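Local coordinates for protein lectin (Cicer arietinum, PDB 3V6N) that agglutinates red blood cells as a chickpea seed albumin of the hemopexin fold, a four-bladed beta-propeller that holds calcium and sodium ions in its central channel, at residues G63-F68 against F78-C83; I22-V27 against F46-Y51; T57-Y62 against F82-D87. All coordinates share one frame; numbering follows the deposited sequence.

Contact 1: residues G63-F68 against F78-C83. With CA (calcium ion), chain D; NA (sodium ion), chain G.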
loop_
_atom_site.group_PDB
_atom_site.type_symbol
_atom_site.label_atom_id
_atom_site.label_comp_id
_atom_site.label_asym_id
_atom_site.label_seq_id
_atom_site.Cartn_x
_atom_site.Cartn_y
_atom_site.Cartn_z
ATOM N N GLY A 63 5.712 -6.666 5.763
ATOM C CA GLY A 63 6.291 -7.888 5.215
ATOM C C GLY A 63 5.623 -8.393 3.945
ATOM O O GLY A 63 4.856 -7.673 3.278
ATOM N N ILE A 64 5.902 -9.649 3.623
ATOM C CA ILE A 64 5.511 -10.242 2.344
ATOM C C ILE A 64 4.696 -11.509 2.593
ATOM O O ILE A 64 5.132 -12.387 3.365
ATOM C CB ILE A 64 6.774 -10.518 1.496
ATOM C CG1 ILE A 64 7.390 -9.169 1.069
ATOM C CG2 ILE A 64 6.467 -11.407 0.291
ATOM C CD1 ILE A 64 8.842 -9.220 0.629
ATOM N N ASP A 65 3.529 -11.607 1.946
ATOM C CA ASP A 65 2.612 -12.729 2.216
ATOM C C ASP A 65 2.443 -13.742 1.059
ATOM O O ASP A 65 1.767 -14.777 1.210
ATOM C CB ASP A 65 1.259 -12.235 2.780
ATOM C CG ASP A 65 0.436 -11.461 1.758
ATOM O OD1 ASP A 65 0.769 -11.525 0.548
ATOM O OD2 ASP A 65 -0.549 -10.788 2.163
ATOM N N CYS A 66 3.068 -13.438 -0.082
ATOM C CA CYS A 66 3.164 -14.355 -1.205
ATOM C C CYS A 66 4.310 -13.900 -2.102
ATOM O O CYS A 66 4.579 -12.696 -2.211
ATOM C CB CYS A 66 1.853 -14.376 -2.016
ATOM S SG CYS A 66 1.812 -15.526 -3.426
ATOM N N SER A 67 4.975 -14.843 -2.761
ATOM C CA SER A 67 5.925 -14.467 -3.830
ATOM C C SER A 67 6.365 -15.607 -4.703
ATOM O O SER A 67 6.134 -16.793 -4.376
ATOM C CB SER A 67 7.140 -13.723 -3.296
ATOM O OG SER A 67 7.765 -14.439 -2.284
ATOM N N PHE A 68 6.957 -15.245 -5.837
ATOM C CA PHE A 68 7.531 -16.225 -6.758
ATOM C C PHE A 68 8.661 -15.647 -7.580
ATOM O O PHE A 68 8.599 -14.510 -8.014
ATOM C CB PHE A 68 6.476 -16.881 -7.684
ATOM C CG PHE A 68 5.637 -15.915 -8.509
ATOM C CD1 PHE A 68 6.011 -15.567 -9.799
ATOM C CD2 PHE A 68 4.401 -15.443 -8.032
ATOM C CE1 PHE A 68 5.219 -14.718 -10.572
ATOM C CE2 PHE A 68 3.600 -14.603 -8.800
ATOM C CZ PHE A 68 4.008 -14.238 -10.073
ATOM N N PHE A 78 4.086 -9.971 -2.833
ATOM C CA PHE A 78 2.729 -9.499 -2.569
ATOM C C PHE A 78 2.556 -9.115 -1.111
ATOM O O PHE A 78 3.247 -9.638 -0.250
ATOM C CB PHE A 78 1.693 -10.585 -2.883
ATOM C CG PHE A 78 1.666 -11.015 -4.324
ATOM C CD1 PHE A 78 0.632 -10.625 -5.150
ATOM C CD2 PHE A 78 2.683 -11.807 -4.852
ATOM C CE1 PHE A 78 0.600 -11.033 -6.475
ATOM C CE2 PHE A 78 2.660 -12.223 -6.172
ATOM C CZ PHE A 78 1.614 -11.836 -6.983
ATOM N N TYR A 79 1.629 -8.190 -0.861
ATOM C CA TYR A 79 1.079 -7.973 0.470
ATOM C C TYR A 79 -0.400 -7.590 0.336
ATOM O O TYR A 79 -0.740 -6.572 -0.305
ATOM C CB TYR A 79 1.839 -6.905 1.261
ATOM C CG TYR A 79 1.147 -6.639 2.590
ATOM C CD1 TYR A 79 1.213 -7.578 3.619
ATOM C CD2 TYR A 79 0.393 -5.480 2.798
ATOM C CE1 TYR A 79 0.569 -7.371 4.818
ATOM C CE2 TYR A 79 -0.253 -5.258 4.009
ATOM C CZ TYR A 79 -0.156 -6.205 5.016
ATOM O OH TYR A 79 -0.798 -6.018 6.226
ATOM N N GLU A 80 -1.268 -8.414 0.919
ATOM C CA GLU A 80 -2.711 -8.282 0.728
ATOM C C GLU A 80 -3.038 -8.054 -0.755
ATOM O O GLU A 80 -2.599 -8.830 -1.616
ATOM C CB GLU A 80 -3.280 -7.169 1.622
ATOM C CG GLU A 80 -3.281 -7.519 3.112
ATOM C CD GLU A 80 -3.787 -6.388 4.010
ATOM O OE1 GLU A 80 -4.188 -5.324 3.499
ATOM O OE2 GLU A 80 -3.792 -6.568 5.246
ATOM N N ASN A 81 -3.752 -6.979 -1.076
ATOM C CA ASN A 81 -4.130 -6.753 -2.477
ATOM C C ASN A 81 -3.097 -6.042 -3.386
ATOM O O ASN A 81 -3.397 -5.727 -4.527
ATOM C CB ASN A 81 -5.561 -6.183 -2.588
ATOM C CG ASN A 81 -5.629 -4.677 -2.463
ATOM O OD1 ASN A 81 -6.719 -4.098 -2.352
ATOM N ND2 ASN A 81 -4.493 -4.028 -2.543
ATOM N N PHE A 82 -1.881 -5.841 -2.885
ATOM C CA PHE A 82 -0.824 -5.141 -3.630
ATOM C C PHE A 82 0.326 -6.066 -4.005
ATOM O O PHE A 82 0.610 -7.016 -3.295
ATOM C CB PHE A 82 -0.284 -3.955 -2.820
ATOM C CG PHE A 82 -1.318 -2.904 -2.536
ATOM C CD1 PHE A 82 -2.048 -2.928 -1.351
ATOM C CD2 PHE A 82 -1.591 -1.909 -3.469
ATOM C CE1 PHE A 82 -3.019 -1.963 -1.096
ATOM C CE2 PHE A 82 -2.554 -0.951 -3.214
ATOM C CZ PHE A 82 -3.271 -0.984 -2.025
ATOM N N CYS A 83 0.983 -5.774 -5.125
ATOM C CA CYS A 83 2.147 -6.528 -5.544
ATOM C C CYS A 83 3.209 -5.637 -6.191
ATOM O O CYS A 83 2.938 -4.492 -6.561
ATOM C CB CYS A 83 1.743 -7.658 -6.500
ATOM S SG CYS A 83 0.888 -7.102 -7.977
HETATM CA CA CA D . 0.996 -16.646 2.444
HETATM NA NA NA G . 6.406 -18.740 -3.357
HETATM O O HOH W 1 -1.425 -11.371 -1.290
HETATM O O HOH W 2 -0.892 -17.449 3.623
HETATM O O HOH W 3 -0.786 -14.897 2.035
#
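The hairpin of strands 66-69 and 74-79 opens a blade of the four-bladed propeller, and Asp65 meets Tyr79 and Glu80 at its mouth. Asp65 O binds the calcium ion at 2.4 Å, beside two waters and the carbonyl oxygens of Asn7, Asp121 and Asp174. The carboxylate of Asp65 turns instead to the hairpin partner. Its CG sits between the backbone N and the carbonyl carbon (chi1 68°). Asp65 OD2 accepts from Glu80 N at 2.8 Å on its syn side, with the donor 28° out of the carboxylate plane. A water lies between Asp65 OD1 and Glu80 O, 2.9 Å from the first and 2.8 Å from the second. Asp65 N donates to Phe78 O at 3.0 Å. The metal ligand is thus held through both its main chain and its side chain.

Further in, Phe78 N donates to Cys66 O at 2.8 Å. That oxygen also lies at the edge of the Phe78 ring, in its plane. Cys66 SG stands 4.7 Å from the centroid of the Phe78 ring, an oblique sulfur-aromatic contact. Phe68 CE2 meets Phe78 CE2 at 3.7 Å where the two rings cross obliquely. Ser67 O binds the sodium ion.

Around the contact, strand 6-11 packs on Ile64 and Ser67, strand 122-125 on Cys66 and Phe68, and helix 58-62 on Tyr79.

Contact 2: residues I22-V27 against F46-Y51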
loop_
_atom_site.group_PDB
_atom_site.type_symbol
_atom_site.label_atom_id
_atom_site.label_comp_id
_atom_site.label_asym_id
_atom_site.label_seq_id
_atom_site.Cartn_x
_atom_site.Cartn_y
_atom_site.Cartn_z
ATOM N N ILE A 22 8.712 -14.449 7.168
ATOM C CA ILE A 22 7.968 -14.761 8.372
ATOM C C ILE A 22 7.638 -13.423 9.009
ATOM O O ILE A 22 8.541 -12.628 9.277
ATOM C CB ILE A 22 8.817 -15.601 9.352
ATOM C CG1 ILE A 22 9.315 -16.885 8.669
ATOM C CG2 ILE A 22 8.020 -15.901 10.619
ATOM C CD1 ILE A 22 10.718 -17.271 9.083
ATOM N N ASN A 23 6.345 -13.183 9.236
ATOM C CA ASN A 23 5.840 -11.895 9.705
ATOM C C ASN A 23 6.418 -10.755 8.845
ATOM O O ASN A 23 6.253 -10.755 7.623
ATOM C CB ASN A 23 6.142 -11.702 11.208
ATOM C CG ASN A 23 5.540 -12.803 12.083
ATOM O OD1 ASN A 23 4.505 -13.378 11.758
ATOM N ND2 ASN A 23 6.180 -13.082 13.202
ATOM N N ASP A 24 7.126 -9.818 9.473
ATOM C CA ASP A 24 7.772 -8.726 8.763
ATOM C C ASP A 24 9.288 -8.959 8.605
ATOM O O ASP A 24 10.055 -8.025 8.364
ATOM C CB ASP A 24 7.463 -7.381 9.443
ATOM C CG ASP A 24 7.907 -7.332 10.909
ATOM O OD1 ASP A 24 8.178 -8.385 11.521
ATOM O OD2 ASP A 24 7.987 -6.221 11.452
ATOM N N LYS A 25 9.693 -10.214 8.728
ATOM C CA LYS A 25 11.091 -10.595 8.671
ATOM C C LYS A 25 11.345 -11.613 7.556
ATOM O O LYS A 25 10.400 -12.134 6.922
ATOM C CB LYS A 25 11.543 -11.184 10.019
ATOM C CG LYS A 25 11.583 -10.174 11.173
ATOM C CD LYS A 25 12.260 -10.801 12.390
ATOM C CE LYS A 25 12.431 -9.824 13.552
ATOM N NZ LYS A 25 13.568 -10.259 14.421
ATOM N N TYR A 26 12.625 -11.897 7.330
ATOM C CA TYR A 26 13.019 -12.964 6.432
ATOM C C TYR A 26 14.325 -13.652 6.828
ATOM O O TYR A 26 15.128 -13.108 7.609
ATOM C CB TYR A 26 13.123 -12.453 4.995
ATOM C CG TYR A 26 14.367 -11.655 4.682
ATOM C CD1 TYR A 26 14.515 -10.337 5.132
ATOM C CD2 TYR A 26 15.380 -12.198 3.907
ATOM C CE1 TYR A 26 15.646 -9.595 4.830
ATOM C CE2 TYR A 26 16.523 -11.462 3.598
ATOM C CZ TYR A 26 16.648 -10.167 4.066
ATOM O OH TYR A 26 17.764 -9.428 3.752
ATOM N N VAL A 27 14.505 -14.833 6.244
ATOM C CA VAL A 27 15.733 -15.613 6.290
ATOM C C VAL A 27 16.136 -16.035 4.867
ATOM O O VAL A 27 15.284 -16.358 4.017
ATOM C CB VAL A 27 15.530 -16.862 7.192
ATOM C CG1 VAL A 27 16.586 -17.924 6.961
ATOM C CG2 VAL A 27 15.520 -16.451 8.662
ATOM N N PHE A 46 14.743 -7.984 9.588
ATOM C CA PHE A 46 13.570 -7.257 9.097
ATOM C C PHE A 46 13.675 -7.051 7.590
ATOM O O PHE A 46 14.764 -6.766 7.085
ATOM C CB PHE A 46 13.433 -5.901 9.784
ATOM C CG PHE A 46 12.966 -5.995 11.199
ATOM C CD1 PHE A 46 11.647 -6.331 11.486
ATOM C CD2 PHE A 46 13.849 -5.758 12.249
ATOM C CE1 PHE A 46 11.203 -6.418 12.796
ATOM C CE2 PHE A 46 13.419 -5.847 13.568
ATOM C CZ PHE A 46 12.090 -6.177 13.844
ATOM N N VAL A 47 12.562 -7.207 6.876
ATOM C CA VAL A 47 12.541 -6.909 5.439
ATOM C C VAL A 47 13.099 -5.501 5.168
ATOM O O VAL A 47 13.925 -5.323 4.279
ATOM C CB VAL A 47 11.127 -7.045 4.817
ATOM C CG1 VAL A 47 11.126 -6.494 3.394
ATOM C CG2 VAL A 47 10.642 -8.505 4.835
ATOM N N ARG A 48 12.648 -4.523 5.950
ATOM C CA ARG A 48 13.050 -3.123 5.803
ATOM C C ARG A 48 14.551 -2.878 5.983
ATOM O O ARG A 48 15.085 -1.903 5.447
ATOM C CB ARG A 48 12.253 -2.226 6.765
ATOM C CG ARG A 48 12.773 -2.175 8.198
ATOM C CD ARG A 48 11.865 -1.340 9.104
ATOM N NE ARG A 48 10.584 -2.029 9.276
ATOM C CZ ARG A 48 10.208 -2.700 10.366
ATOM N NH1 ARG A 48 10.999 -2.749 11.433
ATOM N NH2 ARG A 48 9.018 -3.310 10.387
ATOM N N ASP A 49 15.227 -3.742 6.737
ATOM C CA ASP A 49 16.669 -3.577 6.948
ATOM C C ASP A 49 17.466 -4.320 5.897
ATOM O O ASP A 49 18.507 -3.834 5.466
ATOM C CB ASP A 49 17.087 -4.049 8.337
ATOM C CG ASP A 49 16.433 -3.245 9.442
ATOM O OD1 ASP A 49 16.244 -2.031 9.258
ATOM O OD2 ASP A 49 16.087 -3.824 10.489
ATOM N N GLY A 50 16.973 -5.488 5.479
ATOM C CA GLY A 50 17.695 -6.316 4.528
ATOM C C GLY A 50 17.543 -5.828 3.098
ATOM O O GLY A 50 18.477 -5.912 2.314
ATOM N N TYR A 51 16.355 -5.327 2.769
ATOM C CA TYR A 51 16.062 -4.775 1.448
ATOM C C TYR A 51 15.819 -3.273 1.535
ATOM O O TYR A 51 14.688 -2.829 1.777
ATOM C CB TYR A 51 14.817 -5.436 0.868
ATOM C CG TYR A 51 15.002 -6.867 0.482
ATOM C CD1 TYR A 51 15.397 -7.203 -0.802
ATOM C CD2 TYR A 51 14.779 -7.895 1.408
ATOM C CE1 TYR A 51 15.571 -8.520 -1.166
ATOM C CE2 TYR A 51 14.955 -9.220 1.058
ATOM C CZ TYR A 51 15.347 -9.527 -0.232
ATOM O OH TYR A 51 15.516 -10.840 -0.605
HETATM O O HOH W 4 10.369 -5.166 7.722
#
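The Phe46 ring lies between two cationic side chains, Lys25 over one face and Arg48 over the opposite one. Lys25 CE is 3.9 Å from the centroid of the Phe46 ring, a CH-pi contact. Lys25 NZ makes a cation-pi contact over the same face, 4.7 Å from the centroid of the Phe46 ring. The lysine chain is extended beyond CG, which brings CE and NZ over the ring. Arg48 NH1 sits over the rim of the other face. Asp24 lies at the ring edge, side by side with Phe46 and pointing the same way. Its carboxylate plane is turned 81° from the ring, and Asp24 OD2 approaches Phe46 CE1 to 3.5 Å.

The second flat group is Tyr26. Tyr51 CE2 lies over one face of its ring, 3.6 Å from Tyr26 CZ, with the two ring planes 50° apart. Phe46 O and Gly50 CA lie at the edge of the Tyr26 ring. Tyr26 OH reaches to 3.2 Å from Gly50 CA, a close fit against the glycine backbone.

Phe46 is the N-cap of helix 47-50. Val47 N, in the first turn, donates to Asp24 O at 3.0 Å, in a nearly straight bond (174°). A water bridges Asp24 O and Arg48 N. The type II' turn 22-25 thereby joins the start of the helix that follows the outer strand of its blade.

Asp24 OD2 and Arg48 NH2 form a salt bridge at 3.3 Å, whose hydrogen bond is weak. Arg48 NE also donates to Gly60 O. Asp24 therefore probably offsets part of the positive charge gathered around Phe46, while the tyrosine pair is held by apolar packing.

Contact 3: residues T57-Y62 against F82-D87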
loop_
_atom_site.group_PDB
_atom_site.type_symbol
_atom_site.label_atom_id
_atom_site.label_comp_id
_atom_site.label_asym_id
_atom_site.label_seq_id
_atom_site.Cartn_x
_atom_site.Cartn_y
_atom_site.Cartn_z
ATOM N N THR A 57 8.085 1.195 2.267
ATOM C CA THR A 57 6.945 0.697 1.492
ATOM C C THR A 57 6.078 -0.157 2.419
ATOM O O THR A 57 6.488 -0.485 3.539
ATOM C CB THR A 57 7.352 -0.145 0.235
ATOM O OG1 THR A 57 7.940 -1.387 0.636
ATOM C CG2 THR A 57 8.318 0.612 -0.708
ATOM N N ILE A 58 4.879 -0.518 1.958
ATOM C CA ILE A 58 4.015 -1.426 2.728
ATOM C C ILE A 58 4.674 -2.784 2.984
ATOM O O ILE A 58 4.394 -3.435 3.984
ATOM C CB ILE A 58 2.656 -1.633 2.036
ATOM C CG1 ILE A 58 2.866 -2.273 0.657
ATOM C CG2 ILE A 58 1.897 -0.303 2.011
ATOM C CD1 ILE A 58 1.653 -2.325 -0.242
ATOM N N PHE A 59 5.549 -3.203 2.074
ATOM C CA PHE A 59 6.322 -4.444 2.259
ATOM C C PHE A 59 7.291 -4.308 3.431
ATOM O O PHE A 59 7.407 -5.218 4.243
ATOM C CB PHE A 59 7.041 -4.832 0.967
ATOM C CG PHE A 59 6.144 -4.829 -0.229
ATOM C CD1 PHE A 59 5.201 -5.838 -0.412
ATOM C CD2 PHE A 59 6.212 -3.809 -1.165
ATOM C CE1 PHE A 59 4.362 -5.837 -1.511
ATOM C CE2 PHE A 59 5.362 -3.807 -2.270
ATOM C CZ PHE A 59 4.439 -4.821 -2.443
ATOM N N GLY A 60 7.949 -3.149 3.532
ATOM C CA GLY A 60 8.906 -2.888 4.613
ATOM C C GLY A 60 8.186 -2.796 5.945
ATOM O O GLY A 60 8.691 -3.252 6.955
ATOM N N THR A 61 6.998 -2.197 5.949
ATOM C CA THR A 61 6.206 -2.100 7.166
ATOM C C THR A 61 5.629 -3.468 7.589
ATOM O O THR A 61 5.828 -3.873 8.720
ATOM C CB THR A 61 5.078 -1.063 7.027
ATOM O OG1 THR A 61 5.640 0.199 6.644
ATOM C CG2 THR A 61 4.316 -0.897 8.363
ATOM N N TYR A 62 4.931 -4.163 6.681
ATOM C CA TYR A 62 4.127 -5.348 7.065
ATOM C C TYR A 62 4.665 -6.693 6.587
ATOM O O TYR A 62 4.130 -7.742 6.976
ATOM C CB TYR A 62 2.657 -5.186 6.653
ATOM C CG TYR A 62 2.007 -3.998 7.323
ATOM C CD1 TYR A 62 1.680 -4.045 8.675
ATOM C CD2 TYR A 62 1.741 -2.824 6.615
ATOM C CE1 TYR A 62 1.120 -2.958 9.316
ATOM C CE2 TYR A 62 1.145 -1.732 7.235
ATOM C CZ TYR A 62 0.849 -1.798 8.593
ATOM O OH TYR A 62 0.274 -0.723 9.240
ATOM N N PHE A 82 -1.881 -5.841 -2.885
ATOM C CA PHE A 82 -0.824 -5.141 -3.630
ATOM C C PHE A 82 0.326 -6.066 -4.005
ATOM O O PHE A 82 0.610 -7.016 -3.295
ATOM C CB PHE A 82 -0.284 -3.955 -2.820
ATOM C CG PHE A 82 -1.318 -2.904 -2.536
ATOM C CD1 PHE A 82 -2.048 -2.928 -1.351
ATOM C CD2 PHE A 82 -1.591 -1.909 -3.469
ATOM C CE1 PHE A 82 -3.019 -1.963 -1.096
ATOM C CE2 PHE A 82 -2.554 -0.951 -3.214
ATOM C CZ PHE A 82 -3.271 -0.984 -2.025
ATOM N N CYS A 83 0.983 -5.774 -5.125
ATOM C CA CYS A 83 2.147 -6.528 -5.544
ATOM C C CYS A 83 3.209 -5.637 -6.191
ATOM O O CYS A 83 2.938 -4.492 -6.561
ATOM C CB CYS A 83 1.743 -7.658 -6.500
ATOM S SG CYS A 83 0.888 -7.102 -7.977
ATOM N N ALA A 84 4.416 -6.166 -6.307
ATOM C CA ALA A 84 5.502 -5.449 -6.970
ATOM C C ALA A 84 6.443 -6.443 -7.636
ATOM O O ALA A 84 6.541 -7.599 -7.202
ATOM C CB ALA A 84 6.263 -4.565 -5.971
ATOM N N ARG A 85 7.111 -6.005 -8.698
ATOM C CA ARG A 85 8.192 -6.791 -9.295
ATOM C C ARG A 85 9.528 -6.232 -8.805
ATOM O O ARG A 85 9.805 -5.040 -8.975
ATOM C CB ARG A 85 8.121 -6.752 -10.824
ATOM C CG ARG A 85 9.056 -7.758 -11.480
ATOM C CD ARG A 85 9.603 -7.237 -12.798
ATOM N NE ARG A 85 8.628 -7.147 -13.889
ATOM C CZ ARG A 85 8.330 -8.121 -14.766
ATOM N NH1 ARG A 85 8.893 -9.331 -14.682
ATOM N NH2 ARG A 85 7.439 -7.889 -15.741
ATOM N N ILE A 86 10.342 -7.065 -8.168
ATOM C CA ILE A 86 11.622 -6.574 -7.655
ATOM C C ILE A 86 12.854 -7.284 -8.240
ATOM O O ILE A 86 12.783 -8.435 -8.671
ATOM C CB ILE A 86 11.723 -6.623 -6.107
ATOM C CG1 ILE A 86 11.569 -8.071 -5.581
ATOM C CG2 ILE A 86 10.758 -5.639 -5.454
ATOM C CD1 ILE A 86 12.115 -8.259 -4.175
ATOM N N ASP A 87 13.977 -6.561 -8.256
ATOM C CA ASP A 87 15.273 -7.166 -8.476
ATOM C C ASP A 87 15.826 -7.439 -7.084
ATOM O O ASP A 87 16.157 -6.505 -6.370
ATOM C CB ASP A 87 16.177 -6.206 -9.251
ATOM C CG ASP A 87 17.606 -6.753 -9.467
ATOM O OD1 ASP A 87 18.047 -7.704 -8.783
ATOM O OD2 ASP A 87 18.311 -6.176 -10.310
#
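Ile58 and Phe59, at the start of helix 58-62, meet strand 82-87 with the carbons of their side chains. The strand answers with Phe82 CB, Ala84 CB and the Cys83 backbone. The closest packing is at Ile58, whose CD1 lies 3.6 Å from Phe82 CB. The two side chains cross at about a right angle. Ile58 CG1 lies between the backbone N and the carbonyl carbon (chi1 61°). This atom also sits over the centre of the Phe59 ring, so Ile58 backs the ring while its CD1 meets Phe82. Phe59 is packed less closely against the strand. Its CE2 is 3.9 Å from Ala84 CB, and its CZ is 4.0 Å from Cys83 C. No hydrogen bond joins the two segments.

This is helix-on-sheet packing in a propeller blade. The helix precedes the first strand of the blade and lies against the third. The short segment axes are 10.8 Å apart at closest approach, with 114° between their directions. Thr57 is the N-cap, and its OG1 takes a weak bond from Phe59 N at 3.3 Å. Ile77 and Tyr79 of strand 74-79 pack on Phe59 too.

Ile58 and Phe82 also pack on Phe82 and Ile58 of the second subunit. The partly exposed Thr61 and Tyr62 add hydrogen bonds to it, from Thr61 OG1 to Pro101 O and from Tyr62 OH to Asp106 of that subunit.

Overall arrangement
From the N terminus, contact 2 comes first. It closes the loop from the turn at 22-25, through the outer strands of the first sheet, to helix 47-50. Helix 58-62 then opens contact 3, which closes on strand 82-87. Contact 1 opens directly afterwards at 63-68 and closes on 78-83. Contacts 1 and 3 therefore end on the same stretch and share Phe82 and Cys83. Contact 2 stands in series with both, and its helix 47-50 meets helix 58-62 of contact 3. Phe59 and Tyr62 pack on Phe78 and Tyr79, joining contacts 3 and 1. Together they link two neighbouring blades, from the ion-holding central channel to the second subunit.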